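Local atomic coordinates of MdcD (Pseudomonas aeruginosa, PDB entry 5VIP), a protein that forms the beta subunit of a biotin-independent malonate decarboxylase and probably takes part in the carboxyl transfer and decarboxylation chemistry of that enzyme. Residues R21-A24 with S30-E33; R23-A28 with E231-V236; C170-V175 with L237-K242; L220-L225 with R247-R252. All blocks are in the same frame, centred on the assembly; numbering follows the deposited sequence.

Contact 1 of 4, residues R21-A24 with S30-E33; sequences RARA and SFRE
Phe-31 leans its ring against Ala-22 and Arg-23, and this single aromatic side chain carries the meeting of segments 30-33 and 21-24. The second segment enters at Ser-30, whose OG is hydrogen-bonded to the O of Asp-27 and to the N of Leu-65, which ties down the turn just ahead of the ring. At Phe-31 the chain comes close to the helix. The CB of Arg-23 sits 4.2 Å from the centroid of the Phe-31 ring and only 14° off its normal, a CH-pi contact over the face, displaced toward the rim. Ala-22 approaches obliquely, its CB 3.8 Å from CE1 of Phe-31. Arg-23 begins fully extended, then bends at chi3 (-63°), and this bend brings the guanidinium round to the rim of the ring, on the same side as CB, with NH2 of Arg-23 3.7 Å from CE2 of Phe-31. The two planes stand 56° apart, so the groups touch without lying flat on one another. On the other face of the ring lies the backbone N of Glu-33, where the chain has turned into strand. The carboxylate of Glu-33 has its salt bridge with Arg-19. The ring also reaches Leu-26 and Ala-62 and thus fills the corner between helix 18-25 and the sheet, where strand 32-34 forms an outer strand, antiparallel to strand 59-66.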
loop_
_atom_site.group_PDB
_atom_site.type_symbol
_atom_site.label_atom_id
_atom_site.label_comp_id
_atom_site.label_asym_id
_atom_site.label_seq_id
_atom_site.Cartn_x
_atom_site.Cartn_y
_atom_site.Cartn_z
ATOM N N ARG B 21 -23.046 -1.889 -10.667
ATOM C CA ARG B 21 -21.932 -2.680 -11.219
ATOM C C ARG B 21 -21.800 -4.003 -10.470
ATOM O O ARG B 21 -21.611 -5.064 -11.073
ATOM C CB ARG B 21 -20.621 -1.892 -11.145
ATOM C CG ARG B 21 -20.564 -0.692 -12.083
ATOM C CD ARG B 21 -19.263 0.094 -11.892
ATOM N NE ARG B 21 -19.312 1.356 -12.613
ATOM C CZ ARG B 21 -18.250 2.087 -12.944
ATOM N NH1 ARG B 21 -17.031 1.684 -12.628
ATOM N NH2 ARG B 21 -18.419 3.227 -13.606
ATOM N N ALA B 22 -21.918 -3.939 -9.149
ATOM C CA ALA B 22 -21.759 -5.132 -8.311
ATOM C C ALA B 22 -22.861 -6.148 -8.594
ATOM O O ALA B 22 -22.603 -7.347 -8.735
ATOM C CB ALA B 22 -21.750 -4.746 -6.835
ATOM N N ARG B 23 -24.091 -5.667 -8.691
ATOM C CA ARG B 23 -25.227 -6.532 -8.981
ATOM C C ARG B 23 -25.122 -7.137 -10.379
ATOM O O ARG B 23 -25.487 -8.289 -10.596
ATOM C CB ARG B 23 -26.529 -5.737 -8.842
ATOM C CG ARG B 23 -27.807 -6.508 -9.170
ATOM C CD ARG B 23 -29.017 -5.574 -9.033
ATOM N NE ARG B 23 -29.176 -5.101 -7.656
ATOM C CZ ARG B 23 -28.835 -3.892 -7.218
ATOM N NH1 ARG B 23 -28.319 -2.993 -8.050
ATOM N NH2 ARG B 23 -29.018 -3.579 -5.942
ATOM N N ALA B 24 -24.610 -6.355 -11.325
ATOM C CA ALA B 24 -24.495 -6.799 -12.711
ATOM C C ALA B 24 -23.440 -7.898 -12.869
ATOM O O ALA B 24 -23.586 -8.794 -13.709
ATOM C CB ALA B 24 -24.169 -5.621 -13.609
ATOM N N SER B 30 -27.830 -13.948 -6.795
ATOM C CA SER B 30 -26.874 -14.194 -5.700
ATOM C C SER B 30 -26.444 -12.930 -4.936
ATOM O O SER B 30 -25.920 -13.025 -3.821
ATOM C CB SER B 30 -25.614 -14.899 -6.221
ATOM O OG SER B 30 -24.777 -13.983 -6.916
ATOM N N PHE B 31 -26.647 -11.759 -5.537
ATOM C CA PHE B 31 -26.207 -10.492 -4.949
ATOM C C PHE B 31 -26.826 -10.224 -3.575
ATOM O O PHE B 31 -28.037 -10.152 -3.418
ATOM C CB PHE B 31 -26.526 -9.327 -5.888
ATOM C CG PHE B 31 -26.215 -7.972 -5.310
ATOM C CD1 PHE B 31 -24.943 -7.439 -5.404
ATOM C CD2 PHE B 31 -27.197 -7.228 -4.674
ATOM C CE1 PHE B 31 -24.653 -6.180 -4.882
ATOM C CE2 PHE B 31 -26.909 -5.976 -4.135
ATOM C CZ PHE B 31 -25.630 -5.457 -4.239
ATOM N N ARG B 32 -25.965 -10.033 -2.594
ATOM C CA ARG B 32 -26.370 -9.875 -1.211
ATOM C C ARG B 32 -25.480 -8.801 -0.589
ATOM O O ARG B 32 -24.293 -9.059 -0.348
ATOM C CB ARG B 32 -26.221 -11.234 -0.512
ATOM C CG ARG B 32 -26.734 -11.342 0.872
ATOM C CD ARG B 32 -26.932 -12.814 1.265
ATOM N NE ARG B 32 -25.716 -13.641 1.246
ATOM C CZ ARG B 32 -24.759 -13.602 2.175
ATOM N NH1 ARG B 32 -24.841 -12.741 3.181
ATOM N NH2 ARG B 32 -23.708 -14.414 2.087
ATOM N N GLU B 33 -26.005 -7.599 -0.354
ATOM C CA GLU B 33 -25.155 -6.530 0.184
ATOM C C GLU B 33 -24.988 -6.564 1.707
ATOM O O GLU B 33 -25.968 -6.648 2.451
ATOM C CB GLU B 33 -25.680 -5.153 -0.238
ATOM C CG GLU B 33 -24.756 -4.042 0.255
ATOM C CD GLU B 33 -25.095 -2.661 -0.278
ATOM O OE1 GLU B 33 -26.056 -2.538 -1.078
ATOM O OE2 GLU B 33 -24.372 -1.696 0.094
#

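Contact 2 of 4, residues R23-A28 with E231-V236; sequences RALLDA and EVRTSV
Arg-233 and Leu-25 run past each other in opposite directions, the arginine reaching out from helix 229-242 while the leucine reaches back toward that helix. The point of passage is apolar: CD2 of Leu-25 rests 3.8 Å from CB of Arg-233, and the same methyl meets CG1 of Val-232 at 3.9 Å. Beyond it the arginine becomes polar. With CG opposite the backbone N (chi1 -177°) the chain extends away from its own helix, and a bend at chi3 then turns the guanidinium edge-on to the carbonyl of Ala-24. The grip is side-on: NE and NH2 of Arg-233 each donate to O of Ala-24 at 2.9 Å. Because both donors converge on one oxygen, neither bond is straight, the N-H...O angles being 144° and 145°, yet the oxygen lies close to the guanidinium plane. The remaining nitrogen, NH1, forms a salt bridge with Asp-230, so the group is held from two directions. Ala-24 lies in the last turn of helix 18-25, which Leu-26 is the first residue to leave; a cation there probably interacts favourably with the helix dipole. Leu-25 continues inward to Leu-113 and Leu-115 of strand 111-115, Val-232 packs on Leu-225 of strand 223-225, and both touch Phe-13, which places the contact between two helices lying on one sheet.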
loop_
_atom_site.group_PDB
_atom_site.type_symbol
_atom_site.label_atom_id
_atom_site.label_comp_id
_atom_site.label_asym_id
_atom_site.label_seq_id
_atom_site.Cartn_x
_atom_site.Cartn_y
_atom_site.Cartn_z
ATOM N N ARG B 23 -24.091 -5.667 -8.691
ATOM C CA ARG B 23 -25.227 -6.532 -8.981
ATOM C C ARG B 23 -25.122 -7.137 -10.379
ATOM O O ARG B 23 -25.487 -8.289 -10.596
ATOM C CB ARG B 23 -26.529 -5.737 -8.842
ATOM C CG ARG B 23 -27.807 -6.508 -9.170
ATOM C CD ARG B 23 -29.017 -5.574 -9.033
ATOM N NE ARG B 23 -29.176 -5.101 -7.656
ATOM C CZ ARG B 23 -28.835 -3.892 -7.218
ATOM N NH1 ARG B 23 -28.319 -2.993 -8.050
ATOM N NH2 ARG B 23 -29.018 -3.579 -5.942
ATOM N N ALA B 24 -24.610 -6.355 -11.325
ATOM C CA ALA B 24 -24.495 -6.799 -12.711
ATOM C C ALA B 24 -23.440 -7.898 -12.869
ATOM O O ALA B 24 -23.586 -8.794 -13.709
ATOM C CB ALA B 24 -24.169 -5.621 -13.609
ATOM N N LEU B 25 -22.399 -7.861 -12.049
ATOM C CA LEU B 25 -21.289 -8.808 -12.237
ATOM C C LEU B 25 -21.520 -10.158 -11.540
ATOM O O LEU B 25 -21.117 -11.196 -12.063
ATOM C CB LEU B 25 -19.971 -8.194 -11.759
ATOM C CG LEU B 25 -19.412 -7.047 -12.601
ATOM C CD1 LEU B 25 -18.128 -6.479 -11.971
ATOM C CD2 LEU B 25 -19.150 -7.495 -14.045
ATOM N N LEU B 26 -22.169 -10.142 -10.374
ATOM C CA LEU B 26 -22.418 -11.371 -9.606
ATOM C C LEU B 26 -23.533 -12.172 -10.266
ATOM O O LEU B 26 -24.395 -11.588 -10.935
ATOM C CB LEU B 26 -22.771 -11.031 -8.155
ATOM C CG LEU B 26 -21.606 -10.537 -7.295
ATOM C CD1 LEU B 26 -22.074 -9.934 -5.967
ATOM C CD2 LEU B 26 -20.655 -11.686 -7.042
ATOM N N ASP B 27 -23.499 -13.499 -10.115
ATOM C CA ASP B 27 -24.523 -14.356 -10.722
ATOM C C ASP B 27 -25.918 -13.861 -10.342
ATOM O O ASP B 27 -26.143 -13.422 -9.210
ATOM C CB ASP B 27 -24.371 -15.831 -10.290
ATOM C CG ASP B 27 -23.070 -16.484 -10.776
ATOM O OD1 ASP B 27 -22.303 -15.863 -11.549
ATOM O OD2 ASP B 27 -22.817 -17.643 -10.365
ATOM N N ALA B 28 -26.853 -13.933 -11.288
ATOM C CA ALA B 28 -28.216 -13.476 -11.060
ATOM C C ALA B 28 -28.846 -14.177 -9.861
ATOM O O ALA B 28 -28.750 -15.399 -9.717
ATOM C CB ALA B 28 -29.072 -13.689 -12.310
ATOM N N GLU B 231 -19.096 -8.180 -21.632
ATOM C CA GLU B 231 -17.665 -8.373 -21.842
ATOM C C GLU B 231 -16.862 -8.245 -20.535
ATOM O O GLU B 231 -15.982 -9.064 -20.251
ATOM C CB GLU B 231 -17.137 -7.378 -22.884
ATOM C CG GLU B 231 -15.640 -7.495 -23.093
ATOM C CD GLU B 231 -15.151 -6.925 -24.410
ATOM O OE1 GLU B 231 -13.981 -6.487 -24.447
ATOM O OE2 GLU B 231 -15.912 -6.948 -25.405
ATOM N N VAL B 232 -17.157 -7.224 -19.735
ATOM C CA VAL B 232 -16.491 -7.090 -18.439
ATOM C C VAL B 232 -16.728 -8.326 -17.573
ATOM O O VAL B 232 -15.782 -8.887 -17.001
ATOM C CB VAL B 232 -16.960 -5.821 -17.680
ATOM C CG1 VAL B 232 -16.392 -5.803 -16.241
ATOM C CG2 VAL B 232 -16.515 -4.579 -18.444
ATOM N N ARG B 233 -17.984 -8.768 -17.498
ATOM C CA ARG B 233 -18.315 -9.912 -16.655
ATOM C C ARG B 233 -17.582 -11.183 -17.114
ATOM O O ARG B 233 -17.010 -11.921 -16.311
ATOM C CB ARG B 233 -19.822 -10.157 -16.644
ATOM C CG ARG B 233 -20.243 -11.288 -15.722
ATOM C CD ARG B 233 -21.680 -11.722 -15.974
ATOM N NE ARG B 233 -22.649 -10.661 -15.751
ATOM C CZ ARG B 233 -23.407 -10.137 -16.717
ATOM N NH1 ARG B 233 -23.281 -10.574 -17.961
ATOM N NH2 ARG B 233 -24.295 -9.177 -16.447
ATOM N N THR B 234 -17.586 -11.429 -18.416
ATOM C CA THR B 234 -16.914 -12.612 -18.920
ATOM C C THR B 234 -15.409 -12.562 -18.664
ATOM O O THR B 234 -14.826 -13.584 -18.289
ATOM C CB THR B 234 -17.204 -12.798 -20.415
ATOM O OG1 THR B 234 -18.618 -12.984 -20.577
ATOM C CG2 THR B 234 -16.454 -14.013 -20.966
ATOM N N SER B 235 -14.775 -11.398 -18.843
ATOM C CA SER B 235 -13.330 -11.301 -18.577
ATOM C C SER B 235 -13.022 -11.604 -17.120
ATOM O O SER B 235 -12.064 -12.331 -16.818
ATOM C CB SER B 235 -12.758 -9.911 -18.922
ATOM O OG SER B 235 -13.102 -9.536 -20.246
ATOM N N VAL B 236 -13.830 -11.038 -16.220
ATOM C CA VAL B 236 -13.647 -11.262 -14.792
ATOM C C VAL B 236 -13.692 -12.759 -14.493
ATOM O O VAL B 236 -12.810 -13.304 -13.801
ATOM C CB VAL B 236 -14.719 -10.514 -13.964
ATOM C CG1 VAL B 236 -14.765 -11.037 -12.541
ATOM C CG2 VAL B 236 -14.436 -9.008 -13.983
#

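Contact 3 of 4, residues C170-V175 with L237-K242; sequences CSYVLV and LAYFAK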
loop_
_atom_site.group_PDB
_atom_site.type_symbol
_atom_site.label_atom_id
_atom_site.label_comp_id
_atom_site.label_asym_id
_atom_site.label_seq_id
_atom_site.Cartn_x
_atom_site.Cartn_y
_atom_site.Cartn_z
ATOM N N CYS B 170 -2.702 -6.748 -7.000
ATOM C CA CYS B 170 -3.713 -7.714 -7.449
ATOM C C CYS B 170 -3.188 -8.599 -8.579
ATOM O O CYS B 170 -2.457 -8.117 -9.452
ATOM C CB CYS B 170 -4.977 -6.981 -7.915
ATOM S SG CYS B 170 -5.899 -6.235 -6.532
ATOM N N SER B 171 -3.573 -9.876 -8.567
ATOM C CA SER B 171 -3.162 -10.832 -9.604
ATOM C C SER B 171 -3.465 -10.358 -11.014
ATOM O O SER B 171 -2.646 -10.506 -11.924
ATOM C CB SER B 171 -3.855 -12.191 -9.394
ATOM O OG SER B 171 -3.393 -12.822 -8.205
ATOM N N TYR B 172 -4.662 -9.810 -11.203
ATOM C CA TYR B 172 -5.064 -9.348 -12.529
ATOM C C TYR B 172 -5.696 -7.977 -12.447
ATOM O O TYR B 172 -6.520 -7.734 -11.571
ATOM C CB TYR B 172 -6.045 -10.334 -13.181
ATOM C CG TYR B 172 -5.479 -11.727 -13.260
ATOM C CD1 TYR B 172 -4.423 -12.016 -14.121
ATOM C CD2 TYR B 172 -5.959 -12.737 -12.436
ATOM C CE1 TYR B 172 -3.877 -13.300 -14.179
ATOM C CE2 TYR B 172 -5.428 -14.024 -12.486
ATOM C CZ TYR B 172 -4.389 -14.296 -13.361
ATOM O OH TYR B 172 -3.868 -15.574 -13.400
ATOM N N VAL B 173 -5.313 -7.098 -13.374
ATOM C CA VAL B 173 -5.876 -5.753 -13.456
ATOM C C VAL B 173 -6.546 -5.549 -14.808
ATOM O O VAL B 173 -5.894 -5.656 -15.859
ATOM C CB VAL B 173 -4.795 -4.658 -13.263
ATOM C CG1 VAL B 173 -5.416 -3.279 -13.448
ATOM C CG2 VAL B 173 -4.144 -4.782 -11.890
ATOM N N LEU B 174 -7.846 -5.280 -14.785
ATOM C CA LEU B 174 -8.607 -5.136 -16.023
ATOM C C LEU B 174 -9.021 -3.685 -16.161
ATOM O O LEU B 174 -9.520 -3.085 -15.207
ATOM C CB LEU B 174 -9.847 -6.050 -16.043
ATOM C CG LEU B 174 -9.700 -7.476 -15.481
ATOM C CD1 LEU B 174 -10.960 -8.321 -15.716
ATOM C CD2 LEU B 174 -8.453 -8.162 -15.980
ATOM N N VAL B 175 -8.816 -3.112 -17.341
ATOM C CA VAL B 175 -9.126 -1.704 -17.539
ATOM C C VAL B 175 -9.954 -1.474 -18.802
ATOM O O VAL B 175 -9.936 -2.278 -19.734
ATOM C CB VAL B 175 -7.842 -0.856 -17.623
ATOM C CG1 VAL B 175 -7.060 -0.904 -16.300
ATOM C CG2 VAL B 175 -6.973 -1.324 -18.807
ATOM N N LEU B 237 -14.698 -13.433 -15.039
ATOM C CA LEU B 237 -14.849 -14.859 -14.781
ATOM C C LEU B 237 -13.672 -15.680 -15.360
ATOM O O LEU B 237 -13.207 -16.636 -14.730
ATOM C CB LEU B 237 -16.167 -15.366 -15.356
ATOM C CG LEU B 237 -17.447 -14.876 -14.666
ATOM C CD1 LEU B 237 -18.660 -15.553 -15.286
ATOM C CD2 LEU B 237 -17.403 -15.138 -13.173
ATOM N N ALA B 238 -13.195 -15.300 -16.542
ATOM C CA ALA B 238 -12.089 -16.014 -17.184
ATOM C C ALA B 238 -10.824 -15.880 -16.350
ATOM O O ALA B 238 -10.060 -16.829 -16.213
ATOM C CB ALA B 238 -11.854 -15.496 -18.594
ATOM N N TYR B 239 -10.619 -14.705 -15.765
ATOM C CA TYR B 239 -9.417 -14.475 -14.974
ATOM C C TYR B 239 -9.457 -15.216 -13.651
ATOM O O TYR B 239 -8.441 -15.753 -13.237
ATOM C CB TYR B 239 -9.182 -12.979 -14.757
ATOM C CG TYR B 239 -8.409 -12.391 -15.913
ATOM C CD1 TYR B 239 -7.061 -12.658 -16.063
ATOM C CD2 TYR B 239 -9.043 -11.631 -16.891
ATOM C CE1 TYR B 239 -6.339 -12.148 -17.125
ATOM C CE2 TYR B 239 -8.336 -11.125 -17.965
ATOM C CZ TYR B 239 -6.983 -11.386 -18.077
ATOM O OH TYR B 239 -6.269 -10.874 -19.147
ATOM N N PHE B 240 -10.612 -15.275 -12.996
ATOM C CA PHE B 240 -10.729 -16.123 -11.812
ATOM C C PHE B 240 -10.492 -17.592 -12.144
ATOM O O PHE B 240 -9.845 -18.292 -11.378
ATOM C CB PHE B 240 -12.096 -15.970 -11.141
ATOM C CG PHE B 240 -12.199 -14.726 -10.287
ATOM C CD1 PHE B 240 -11.328 -14.533 -9.230
ATOM C CD2 PHE B 240 -13.156 -13.763 -10.551
ATOM C CE1 PHE B 240 -11.407 -13.395 -8.432
ATOM C CE2 PHE B 240 -13.242 -12.615 -9.759
ATOM C CZ PHE B 240 -12.366 -12.430 -8.708
ATOM N N ALA B 241 -11.015 -18.048 -13.276
ATOM C CA ALA B 241 -10.876 -19.459 -13.676
ATOM C C ALA B 241 -9.422 -19.805 -14.020
ATOM O O ALA B 241 -8.992 -20.953 -13.918
ATOM C CB ALA B 241 -11.786 -19.762 -14.854
ATOM N N LYS B 242 -8.683 -18.789 -14.434
ATOM C CA LYS B 242 -7.254 -18.890 -14.721
ATOM C C LYS B 242 -6.437 -19.222 -13.470
ATOM O O LYS B 242 -5.441 -19.944 -13.543
ATOM C CB LYS B 242 -6.802 -17.566 -15.332
ATOM C CG LYS B 242 -5.439 -17.489 -15.904
ATOM C CD LYS B 242 -5.407 -16.210 -16.731
ATOM C CE LYS B 242 -4.001 -15.708 -16.929
ATOM N NZ LYS B 242 -3.261 -16.468 -17.954
#
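The phenol oxygen of Tyr-172 is hydrogen-bonded to the O of Gly-243, just past the segment 237-242, while the aliphatic part of Lys-242 passes beside it, CG of Lys-242 lying 3.5 Å from OH of Tyr-172. Lys-242 sets out with CG anti to its backbone N (chi1 -171°) and bends at chi4, which lays its methylenes by the phenol end of Tyr-172 and brings CE to 3.7 Å from CE1 of that ring. Further in, Tyr-239 presses its CD1 onto a face of the Tyr-172 ring, tightly, at 3.3 Å from CD1 of Tyr-172. The ring centroids are 4.8 Å apart and the planes 44° from one another, an oblique pairing of the two rings. Such packing belongs to the helix-on-sheet layer of the ClpP/crotonase-like fold: strand 172-175 and helix 237-242 run nearly antiparallel, at 169°, with their axes 10.1 Å apart at the closest. Side chains of alternate strand residues fill the space between. Two residues after Tyr-172, Leu-174 sends CD2 over a face of the Tyr-239 ring, 3.9 Å from its centroid, in a CH-pi contact. The leucine slides past the tyrosine in the opposite direction, and both also touch Ala-223 of the neighbouring strand.

Contact 4 of 4, residues L220-L225 with R247-R252; sequences LADAYL and RPRCRR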
loop_
_atom_site.group_PDB
_atom_site.type_symbol
_atom_site.label_atom_id
_atom_site.label_comp_id
_atom_site.label_asym_id
_atom_site.label_seq_id
_atom_site.Cartn_x
_atom_site.Cartn_y
_atom_site.Cartn_z
ATOM N N LEU B 220 1.204 -3.130 -17.806
ATOM C CA LEU B 220 0.817 -2.817 -16.426
ATOM C C LEU B 220 -0.641 -3.162 -16.125
ATOM O O LEU B 220 -1.080 -3.120 -14.970
ATOM C CB LEU B 220 1.066 -1.336 -16.144
ATOM C CG LEU B 220 2.540 -0.933 -16.082
ATOM C CD1 LEU B 220 2.638 0.578 -15.908
ATOM C CD2 LEU B 220 3.262 -1.641 -14.939
ATOM N N ALA B 221 -1.397 -3.460 -17.173
ATOM C CA ALA B 221 -2.738 -4.019 -17.034
ATOM C C ALA B 221 -2.806 -5.296 -17.853
ATOM O O ALA B 221 -2.127 -5.429 -18.884
ATOM C CB ALA B 221 -3.809 -3.024 -17.488
ATOM N N ASP B 222 -3.632 -6.234 -17.411
ATOM C CA ASP B 222 -3.657 -7.553 -18.020
ATOM C C ASP B 222 -4.640 -7.677 -19.177
ATOM O O ASP B 222 -4.447 -8.484 -20.080
ATOM C CB ASP B 222 -3.957 -8.587 -16.949
ATOM C CG ASP B 222 -2.913 -8.581 -15.855
ATOM O OD1 ASP B 222 -1.818 -9.151 -16.082
ATOM O OD2 ASP B 222 -3.165 -7.970 -14.781
ATOM N N ALA B 223 -5.699 -6.878 -19.149
ATOM C CA ALA B 223 -6.653 -6.885 -20.246
ATOM C C ALA B 223 -7.235 -5.494 -20.435
ATOM O O ALA B 223 -7.397 -4.739 -19.466
ATOM C CB ALA B 223 -7.758 -7.903 -19.998
ATOM N N TYR B 224 -7.552 -5.187 -21.689
ATOM C CA TYR B 224 -8.138 -3.924 -22.118
ATOM C C TYR B 224 -9.552 -4.226 -22.604
ATOM O O TYR B 224 -9.719 -4.864 -23.627
ATOM C CB TYR B 224 -7.269 -3.306 -23.225
ATOM C CG TYR B 224 -7.745 -2.009 -23.834
ATOM C CD1 TYR B 224 -7.915 -0.872 -23.059
ATOM C CD2 TYR B 224 -7.984 -1.911 -25.200
ATOM C CE1 TYR B 224 -8.337 0.323 -23.623
ATOM C CE2 TYR B 224 -8.400 -0.720 -25.773
ATOM C CZ TYR B 224 -8.575 0.396 -24.981
ATOM O OH TYR B 224 -8.990 1.588 -25.543
ATOM N N LEU B 225 -10.565 -3.777 -21.866
ATOM C CA LEU B 225 -11.943 -4.205 -22.117
ATOM C C LEU B 225 -12.792 -3.134 -22.781
ATOM O O LEU B 225 -12.652 -1.953 -22.475
ATOM C CB LEU B 225 -12.624 -4.610 -20.804
ATOM C CG LEU B 225 -11.845 -5.526 -19.856
ATOM C CD1 LEU B 225 -12.684 -5.878 -18.630
ATOM C CD2 LEU B 225 -11.380 -6.772 -20.575
ATOM N N ARG B 247 4.011 -15.961 -12.472
ATOM C CA ARG B 247 5.036 -14.952 -12.243
ATOM C C ARG B 247 4.463 -13.547 -12.415
ATOM O O ARG B 247 4.665 -12.896 -13.441
ATOM C CB ARG B 247 6.217 -15.170 -13.189
ATOM C CG ARG B 247 7.495 -14.541 -12.692
ATOM C CD ARG B 247 8.662 -14.940 -13.565
ATOM N NE ARG B 247 9.736 -13.959 -13.475
ATOM C CZ ARG B 247 10.214 -13.298 -14.520
ATOM N NH1 ARG B 247 9.709 -13.507 -15.732
ATOM N NH2 ARG B 247 11.191 -12.425 -14.354
ATOM N N PRO B 248 3.740 -13.079 -11.395
ATOM C CA PRO B 248 3.078 -11.771 -11.439
ATOM C C PRO B 248 4.096 -10.627 -11.406
ATOM O O PRO B 248 5.251 -10.861 -11.045
ATOM C CB PRO B 248 2.205 -11.786 -10.183
ATOM C CG PRO B 248 2.940 -12.680 -9.239
ATOM C CD PRO B 248 3.561 -13.754 -10.097
ATOM N N ARG B 249 3.664 -9.423 -11.773
ATOM C CA ARG B 249 4.555 -8.270 -11.895
ATOM C C ARG B 249 5.334 -7.980 -10.610
ATOM O O ARG B 249 6.501 -7.614 -10.676
ATOM C CB ARG B 249 3.767 -7.023 -12.321
ATOM C CG ARG B 249 3.361 -7.018 -13.804
ATOM C CD ARG B 249 2.479 -5.823 -14.157
ATOM N NE ARG B 249 1.165 -5.942 -13.540
ATOM C CZ ARG B 249 0.127 -6.554 -14.098
ATOM N NH1 ARG B 249 0.240 -7.104 -15.305
ATOM N NH2 ARG B 249 -1.028 -6.622 -13.449
ATOM N N CYS B 250 4.708 -8.177 -9.453
ATOM C CA CYS B 250 5.357 -7.896 -8.160
ATOM C C CYS B 250 6.589 -8.764 -7.888
ATOM O O CYS B 250 7.448 -8.409 -7.074
ATOM C CB CYS B 250 4.361 -8.089 -7.005
ATOM S SG CYS B 250 3.227 -6.723 -6.801
ATOM N N ARG B 251 6.661 -9.910 -8.555
ATOM C CA ARG B 251 7.778 -10.829 -8.362
ATOM C C ARG B 251 8.887 -10.610 -9.382
ATOM O O ARG B 251 9.775 -11.446 -9.515
ATOM C CB ARG B 251 7.302 -12.273 -8.455
ATOM C CG ARG B 251 6.191 -12.631 -7.481
ATOM C CD ARG B 251 6.700 -12.755 -6.050
ATOM N NE ARG B 251 6.049 -13.884 -5.391
ATOM C CZ ARG B 251 6.682 -14.977 -4.984
ATOM N NH1 ARG B 251 7.997 -15.076 -5.138
ATOM N NH2 ARG B 251 6.006 -15.960 -4.404
ATOM N N ARG B 252 8.840 -9.497 -10.107
ATOM C CA ARG B 252 9.789 -9.293 -11.194
ATOM C C ARG B 252 10.723 -8.114 -10.948
ATOM O O ARG B 252 11.172 -7.467 -11.892
ATOM C CB ARG B 252 9.039 -9.099 -12.511
ATOM C CG ARG B 252 8.051 -10.207 -12.795
ATOM C CD ARG B 252 7.902 -10.443 -14.272
ATOM N NE ARG B 252 7.170 -9.384 -14.957
ATOM C CZ ARG B 252 5.897 -9.489 -15.340
ATOM N NH1 ARG B 252 5.210 -10.601 -15.088
ATOM N NH2 ARG B 252 5.309 -8.485 -15.981
#
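Charge dominates the meeting of Asp-222 and Arg-249, which come at each other from opposite directions to form a two-bond salt bridge. The Arg-249 chain bends at chi3 (-69°), which turns its end toward Asp-222. The guanidinium is used end-on: NH2 of Arg-249 reaches OD2 of Asp-222 at 2.9 Å, in a nearly straight bond (175°) on the syn side though tilted from the carboxylate plane, while NH1 reaches OD1 of Asp-222 at 3.0 Å from above that plane. The asymmetry goes with a 39° angle between the carboxylate and guanidinium planes. OD2 of Asp-222 also accepts from the backbone N of Val-173, which helps to fix the acid, and NE of Arg-249 donates to a polar side chain of a neighbouring subunit. A second kind of contact involves the flat face of the guanidinium, where O of Leu-220 stands 3.7 Å from CZ of Arg-249. Apolar contact is slight, CD2 of Leu-220 lying 4.3 Å from CD of Arg-249. The pairing joins the residue just ahead of strand 223-225, outermost of the sheet within this chain, to the short 3-10 turn ahead of helix 253-261, and the contacts with the neighbouring subunit are consistent with the intersubunit packing of carboxyltransferases with a crotonase-like fold.

Overall arrangement
The four contacts lie within the carboxyl transferase domain and spread across one mixed sheet. Contacts 1 and 2 share helix 18-25, with centres 9 Å apart, and touch through Phe-31 and Leu-26. Contacts 3 and 4 draw on the neighbouring strands 172-176 and 223-225, their centres 10 Å apart. Contacts 1 and 2 start from the same stretch; contact 1 closes before contacts 3 and 4 open, and contacts 2, 3 and 4 interleave. Contacts 1 and 4 lie 26 Å apart between centres, on opposite sides of the chain's centre. Helix 229-242 serves contacts 2 and 3 and is packed against by strand 223-225 of contact 4, which ties the N-terminal helix 18-25 to the far edge of the sheet.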